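Local coordinates for protein inorganic pyrophosphatase (Coxiella burnetii, PDB 3TR4) that probably hydrolyses inorganic pyrophosphate to two phosphate ions with the help of divalent metal ions, working as a homohexamer, at residues Ile21-Asn26 and Cys55-Val60; Phe139-Lys144 and Trp151-Gly156. All blocks are in the same frame, centred on the assembly; numbering follows the deposited sequence.

Contact 1: residues Ile21-Asn26 and Cys55-Val60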
loop_
_atom_site.group_PDB
_atom_site.type_symbol
_atom_site.label_atom_id
_atom_site.label_comp_id
_atom_site.label_asym_id
_atom_site.label_seq_id
_atom_site.Cartn_x
_atom_site.Cartn_y
_atom_site.Cartn_z
ATOM N N ILE B 21 -6.564 10.342 -16.981
ATOM C CA ILE B 21 -5.415 10.235 -16.094
ATOM C C ILE B 21 -4.508 9.089 -16.529
ATOM O O ILE B 21 -4.980 7.998 -16.840
ATOM C CB ILE B 21 -5.854 10.041 -14.632
ATOM C CG1 ILE B 21 -6.617 11.276 -14.143
ATOM C CG2 ILE B 21 -4.648 9.779 -13.744
ATOM C CD1 ILE B 21 -5.786 12.546 -14.123
ATOM N N GLU B 22 -3.205 9.351 -16.556
ATOM C CA GLU B 22 -2.232 8.349 -16.972
ATOM C C GLU B 22 -1.316 7.960 -15.815
ATOM O O GLU B 22 -0.873 6.818 -15.723
ATOM C CB GLU B 22 -1.421 8.859 -18.171
ATOM C CG GLU B 22 -2.230 8.949 -19.466
ATOM C CD GLU B 22 -1.466 9.610 -20.603
ATOM O OE1 GLU B 22 -0.765 10.613 -20.350
ATOM O OE2 GLU B 22 -1.567 9.124 -21.750
ATOM N N ILE B 23 -1.049 8.916 -14.928
ATOM C CA ILE B 23 -0.172 8.696 -13.782
ATOM C C ILE B 23 -0.786 9.317 -12.533
ATOM O O ILE B 23 -1.092 10.506 -12.524
ATOM C CB ILE B 23 1.200 9.361 -14.001
ATOM C CG1 ILE B 23 1.800 8.939 -15.343
ATOM C CG2 ILE B 23 2.139 9.049 -12.841
ATOM C CD1 ILE B 23 3.047 9.709 -15.704
ATOM N N PRO B 24 -0.953 8.520 -11.467
ATOM C CA PRO B 24 -1.577 9.030 -10.242
ATOM C C PRO B 24 -0.591 9.848 -9.420
ATOM O O PRO B 24 0.618 9.646 -9.550
ATOM C CB PRO B 24 -1.924 7.751 -9.490
ATOM C CG PRO B 24 -0.828 6.812 -9.873
ATOM C CD PRO B 24 -0.488 7.130 -11.307
ATOM N N ALA B 25 -1.096 10.753 -8.588
ATOM C CA ALA B 25 -0.247 11.475 -7.650
ATOM C C ALA B 25 0.531 10.471 -6.809
ATOM O O ALA B 25 -0.027 9.471 -6.361
ATOM C CB ALA B 25 -1.097 12.373 -6.744
ATOM N N ASN B 26 1.815 10.743 -6.596
ATOM C CA ASN B 26 2.680 9.857 -5.816
ATOM C C ASN B 26 3.084 8.569 -6.533
ATOM O O ASN B 26 3.701 7.688 -5.935
ATOM C CB ASN B 26 2.049 9.528 -4.460
ATOM C CG ASN B 26 2.392 10.553 -3.399
ATOM O OD1 ASN B 26 1.711 11.569 -3.256
ATOM N ND2 ASN B 26 3.457 10.292 -2.649
ATOM N N CYS B 55 1.602 15.252 -8.308
ATOM C CA CYS B 55 0.178 15.407 -8.574
ATOM C C CYS B 55 -0.217 14.413 -9.656
ATOM O O CYS B 55 0.646 13.733 -10.210
ATOM C CB CYS B 55 -0.131 16.832 -9.033
ATOM S SG CYS B 55 0.790 17.373 -10.497
ATOM N N ASN B 56 -1.510 14.313 -9.957
ATOM C CA ASN B 56 -1.938 13.442 -11.045
ATOM C C ASN B 56 -1.548 14.051 -12.379
ATOM O O ASN B 56 -1.406 15.268 -12.499
ATOM C CB ASN B 56 -3.445 13.179 -11.013
ATOM C CG ASN B 56 -3.933 12.737 -9.652
ATOM O OD1 ASN B 56 -3.764 11.582 -9.255
ATOM N ND2 ASN B 56 -4.551 13.658 -8.929
ATOM N N TYR B 57 -1.378 13.198 -13.381
ATOM C CA TYR B 57 -0.916 13.644 -14.688
ATOM C C TYR B 57 -1.713 12.946 -15.778
ATOM O O TYR B 57 -1.936 11.737 -15.718
ATOM C CB TYR B 57 0.578 13.351 -14.836
ATOM C CG TYR B 57 1.173 13.692 -16.185
ATOM C CD1 TYR B 57 1.679 14.957 -16.445
ATOM C CD2 TYR B 57 1.251 12.738 -17.191
ATOM C CE1 TYR B 57 2.235 15.268 -17.671
ATOM C CE2 TYR B 57 1.803 13.040 -18.421
ATOM C CZ TYR B 57 2.293 14.305 -18.657
ATOM O OH TYR B 57 2.843 14.605 -19.881
ATOM N N GLY B 58 -2.144 13.708 -16.775
ATOM C CA GLY B 58 -2.917 13.142 -17.863
ATOM C C GLY B 58 -2.907 14.025 -19.092
ATOM O O GLY B 58 -2.015 14.850 -19.266
ATOM N N PHE B 59 -3.913 13.856 -19.940
ATOM C CA PHE B 59 -4.016 14.627 -21.166
ATOM C C PHE B 59 -5.472 14.927 -21.484
ATOM O O PHE B 59 -6.380 14.272 -20.963
ATOM C CB PHE B 59 -3.382 13.857 -22.327
ATOM C CG PHE B 59 -4.119 12.596 -22.692
ATOM C CD1 PHE B 59 -3.838 11.402 -22.047
ATOM C CD2 PHE B 59 -5.095 12.607 -23.672
ATOM C CE1 PHE B 59 -4.516 10.242 -22.378
ATOM C CE2 PHE B 59 -5.776 11.453 -24.008
ATOM C CZ PHE B 59 -5.488 10.270 -23.362
ATOM N N VAL B 60 -5.690 15.925 -22.333
ATOM C CA VAL B 60 -7.023 16.244 -22.829
ATOM C C VAL B 60 -7.242 15.531 -24.156
ATOM O O VAL B 60 -6.511 15.777 -25.113
ATOM C CB VAL B 60 -7.193 17.762 -23.065
ATOM C CG1 VAL B 60 -8.642 18.097 -23.419
ATOM C CG2 VAL B 60 -6.743 18.541 -21.848
#
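Glu22 and Ile23 both send their backbone N-H to the carbonyl oxygen of Tyr57, and this shared acceptor defines a classic beta bulge between the antiparallel strands 16-23 and 56-59 of the mixed sheet. Glu22 N lies 2.8 Å from Tyr57 O, in the carbonyl plane, and Ile23 N lies 3.1 Å from Tyr57 O, tilted slightly off that plane. The return bond, Tyr57 N to Ile23 O at 2.8 Å, completes a hydrogen-bonded pair. Ile21, two residues before Ile23, pairs with Gly58, one after Tyr57, in a non-hydrogen-bonded pair, a register shift of one. Past the end of strand 16-23, the N-H of Ala25 bonds to Asn56 OD1 at 2.9 Å, standing 56° above the carboxamide plane. Asn56 CG sits beside its own backbone N (chi1 -50°), which turns the amide to the Pro24-Ala25 segment; ND2 bonds Thr77 and Val75. On the Tyr57 side of the sheet, Ile23 CD1 lies 3.8 Å from Tyr57 CD2, the two side chains running alongside one another. The buried Glu22 side chain extends to the Phe59 ring: CG meets its edge, and OE2 comes within 3.2 Å of Phe59 CE1 while bonding Tyr34 N. With Tyr57 O gripped by two N-H donors and Asn56 OD1 by Ala25 N and Val81 N, Tyr57, predicted to bind substrate, is probably held in place beside Asp72 of the manganese site.

Contact 2: residues Phe139-Lys144 and Trp151-Gly156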
loop_
_atom_site.group_PDB
_atom_site.type_symbol
_atom_site.label_atom_id
_atom_site.label_comp_id
_atom_site.label_asym_id
_atom_site.label_seq_id
_atom_site.Cartn_x
_atom_site.Cartn_y
_atom_site.Cartn_z
ATOM N N PHE B 139 10.184 19.051 -9.675
ATOM C CA PHE B 139 10.015 17.713 -10.233
ATOM C C PHE B 139 10.217 17.677 -11.747
ATOM O O PHE B 139 10.954 16.841 -12.261
ATOM C CB PHE B 139 8.641 17.128 -9.888
ATOM C CG PHE B 139 8.380 15.791 -10.535
ATOM C CD1 PHE B 139 7.718 15.712 -11.748
ATOM C CD2 PHE B 139 8.814 14.617 -9.937
ATOM C CE1 PHE B 139 7.483 14.487 -12.353
ATOM C CE2 PHE B 139 8.583 13.387 -10.533
ATOM C CZ PHE B 139 7.917 13.322 -11.747
ATOM N N PHE B 140 9.562 18.579 -12.468
ATOM C CA PHE B 140 9.641 18.531 -13.924
ATOM C C PHE B 140 10.986 19.002 -14.470
ATOM O O PHE B 140 11.359 18.672 -15.594
ATOM C CB PHE B 140 8.458 19.251 -14.569
ATOM C CG PHE B 140 7.189 18.457 -14.507
ATOM C CD1 PHE B 140 6.993 17.382 -15.363
ATOM C CD2 PHE B 140 6.214 18.751 -13.572
ATOM C CE1 PHE B 140 5.837 16.630 -15.300
ATOM C CE2 PHE B 140 5.050 18.000 -13.504
ATOM C CZ PHE B 140 4.862 16.941 -14.370
ATOM N N GLU B 141 11.725 19.742 -13.656
ATOM C CA GLU B 141 13.073 20.139 -14.025
ATOM C C GLU B 141 14.067 18.996 -13.840
ATOM O O GLU B 141 15.081 18.933 -14.532
ATOM C CB GLU B 141 13.521 21.344 -13.196
ATOM C CG GLU B 141 12.706 22.597 -13.441
ATOM C CD GLU B 141 13.565 23.841 -13.508
ATOM O OE1 GLU B 141 14.062 24.160 -14.611
ATOM O OE2 GLU B 141 13.745 24.495 -12.458
ATOM N N ARG B 142 13.773 18.090 -12.912
ATOM C CA ARG B 142 14.757 17.090 -12.506
ATOM C C ARG B 142 14.417 15.645 -12.875
ATOM O O ARG B 142 15.279 14.772 -12.798
ATOM C CB ARG B 142 15.017 17.184 -10.998
ATOM C CG ARG B 142 15.637 18.494 -10.543
ATOM C CD ARG B 142 16.876 18.832 -11.360
ATOM N NE ARG B 142 17.877 19.543 -10.569
ATOM C CZ ARG B 142 17.744 20.792 -10.135
ATOM N NH1 ARG B 142 16.641 21.478 -10.403
ATOM N NH2 ARG B 142 18.712 21.354 -9.423
ATOM N N TYR B 143 13.176 15.388 -13.275
ATOM C CA TYR B 143 12.728 14.006 -13.439
ATOM C C TYR B 143 13.343 13.256 -14.629
ATOM O O TYR B 143 13.231 12.035 -14.716
ATOM C CB TYR B 143 11.195 13.905 -13.445
ATOM C CG TYR B 143 10.511 14.272 -14.744
ATOM C CD1 TYR B 143 9.478 13.488 -15.243
ATOM C CD2 TYR B 143 10.876 15.406 -15.459
ATOM C CE1 TYR B 143 8.836 13.811 -16.420
ATOM C CE2 TYR B 143 10.234 15.739 -16.647
ATOM C CZ TYR B 143 9.215 14.936 -17.119
ATOM O OH TYR B 143 8.568 15.249 -18.294
ATOM N N LYS B 144 14.005 13.979 -15.528
ATOM C CA LYS B 144 14.675 13.348 -16.667
ATOM C C LYS B 144 16.185 13.238 -16.455
ATOM O O LYS B 144 16.910 12.756 -17.328
ATOM C CB LYS B 144 14.401 14.125 -17.957
ATOM C CG LYS B 144 12.964 14.053 -18.459
ATOM C CD LYS B 144 12.834 14.759 -19.805
ATOM C CE LYS B 144 11.483 14.502 -20.448
ATOM N NZ LYS B 144 11.416 15.045 -21.836
ATOM N N TRP B 151 15.913 15.998 -21.736
ATOM C CA TRP B 151 16.242 17.315 -21.212
ATOM C C TRP B 151 14.966 18.066 -20.870
ATOM O O TRP B 151 13.938 17.891 -21.525
ATOM C CB TRP B 151 17.048 18.102 -22.244
ATOM C CG TRP B 151 17.506 19.445 -21.765
ATOM C CD1 TRP B 151 18.550 19.700 -20.924
ATOM C CD2 TRP B 151 16.948 20.718 -22.110
ATOM N NE1 TRP B 151 18.674 21.054 -20.718
ATOM C CE2 TRP B 151 17.701 21.701 -21.436
ATOM C CE3 TRP B 151 15.884 21.123 -22.920
ATOM C CZ2 TRP B 151 17.424 23.062 -21.547
ATOM C CZ3 TRP B 151 15.611 22.474 -23.030
ATOM C CH2 TRP B 151 16.376 23.427 -22.348
ATOM N N ALA B 152 15.031 18.898 -19.838
ATOM C CA ALA B 152 13.876 19.674 -19.417
ATOM C C ALA B 152 14.310 20.997 -18.814
ATOM O O ALA B 152 15.369 21.095 -18.187
ATOM C CB ALA B 152 13.042 18.889 -18.425
ATOM N N LYS B 153 13.483 22.014 -19.015
ATOM C CA LYS B 153 13.724 23.330 -18.454
ATOM C C LYS B 153 12.381 24.002 -18.226
ATOM O O LYS B 153 11.674 24.327 -19.181
ATOM C CB LYS B 153 14.581 24.167 -19.403
ATOM C CG LYS B 153 14.852 25.586 -18.928
ATOM C CD LYS B 153 15.677 25.600 -17.656
ATOM C CE LYS B 153 16.136 27.009 -17.314
ATOM N NZ LYS B 153 14.991 27.945 -17.129
ATOM N N VAL B 154 12.022 24.189 -16.960
ATOM C CA VAL B 154 10.782 24.875 -16.618
ATOM C C VAL B 154 11.003 26.380 -16.608
ATOM O O VAL B 154 11.918 26.877 -15.952
ATOM C CB VAL B 154 10.236 24.415 -15.260
ATOM C CG1 VAL B 154 9.007 25.241 -14.864
ATOM C CG2 VAL B 154 9.900 22.937 -15.310
ATOM N N LYS B 155 10.161 27.101 -17.344
ATOM C CA LYS B 155 10.317 28.541 -17.503
ATOM C C LYS B 155 9.582 29.332 -16.419
ATOM O O LYS B 155 10.063 30.372 -15.960
ATOM C CB LYS B 155 9.826 28.971 -18.886
ATOM C CG LYS B 155 10.445 28.187 -20.034
ATOM C CD LYS B 155 11.958 28.327 -20.045
ATOM C CE LYS B 155 12.582 27.509 -21.168
ATOM N NZ LYS B 155 12.134 27.962 -22.514
ATOM N N GLY B 156 8.414 28.843 -16.013
ATOM C CA GLY B 156 7.623 29.526 -15.007
ATOM C C GLY B 156 6.147 29.190 -15.095
ATOM O O GLY B 156 5.734 28.361 -15.905
#
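Glu141, on helix 130-142, lies beside the start of strand 152-159, its CA 5.5 Å from Ala152 CA, and the chain joins the two elements through a short loop. Toward that loop, Lys144 CA and Trp151 CA are 6.2 Å apart. Ala152 and Val154 alternate with Lys153 on the strand, so both direct their CB toward the helix. Ala152 CB approaches Phe140 O at 3.3 Å, a carbonyl buried without a hydrogen-bond partner. Val154 CG2 packs 3.4 Å from Glu141 CG, the two side chains crossing at about a right angle, and also touches Phe140 CB. The Glu141 chain is bent at its second torsion (chi2 -139°), carrying the carboxylate to the backbone at Val154, where OE1 accepts the N-H of Val154 at 3.1 Å. That N-H comes from above the carboxylate plane, 44° out of it. Lys144, extended beyond CG, runs alongside Trp151, just ahead of the strand, with CD 3.7 Å from Trp151 O; its NZ forms a salt bridge with Glu100, which also accepts Trp151 N. A single carboxylate-to-backbone bond therefore helps pack the helix, followed by the predicted substrate-binding Tyr143, on this strand of the mixed sheet; Lys153 NZ, 4.6 Å from Glu141 OE1, may help stabilise the anion.

In the fold
The two contacts follow one another along the chain, contact 1 closing before contact 2 opens, and their centres are about 17 Å apart. Contact 1 lies near the chain's centre and is mostly buried; contact 2, about 14 Å from that centre, is only partly buried and has exposed lysine and tryptophan residues. Both reach the same mixed sheet, but the first pairs two of its strands mainly through backbone bonds, whereas the second sets a helix against strand 152-159 through side-chain packing and one carboxylate-to-backbone bond. They meet where Phe140 CZ approaches Tyr57 CD1 at 4.3 Å. Each also carries a tyrosine predicted to bind substrate, Tyr57 and Tyr143, consistent with both bordering the active site.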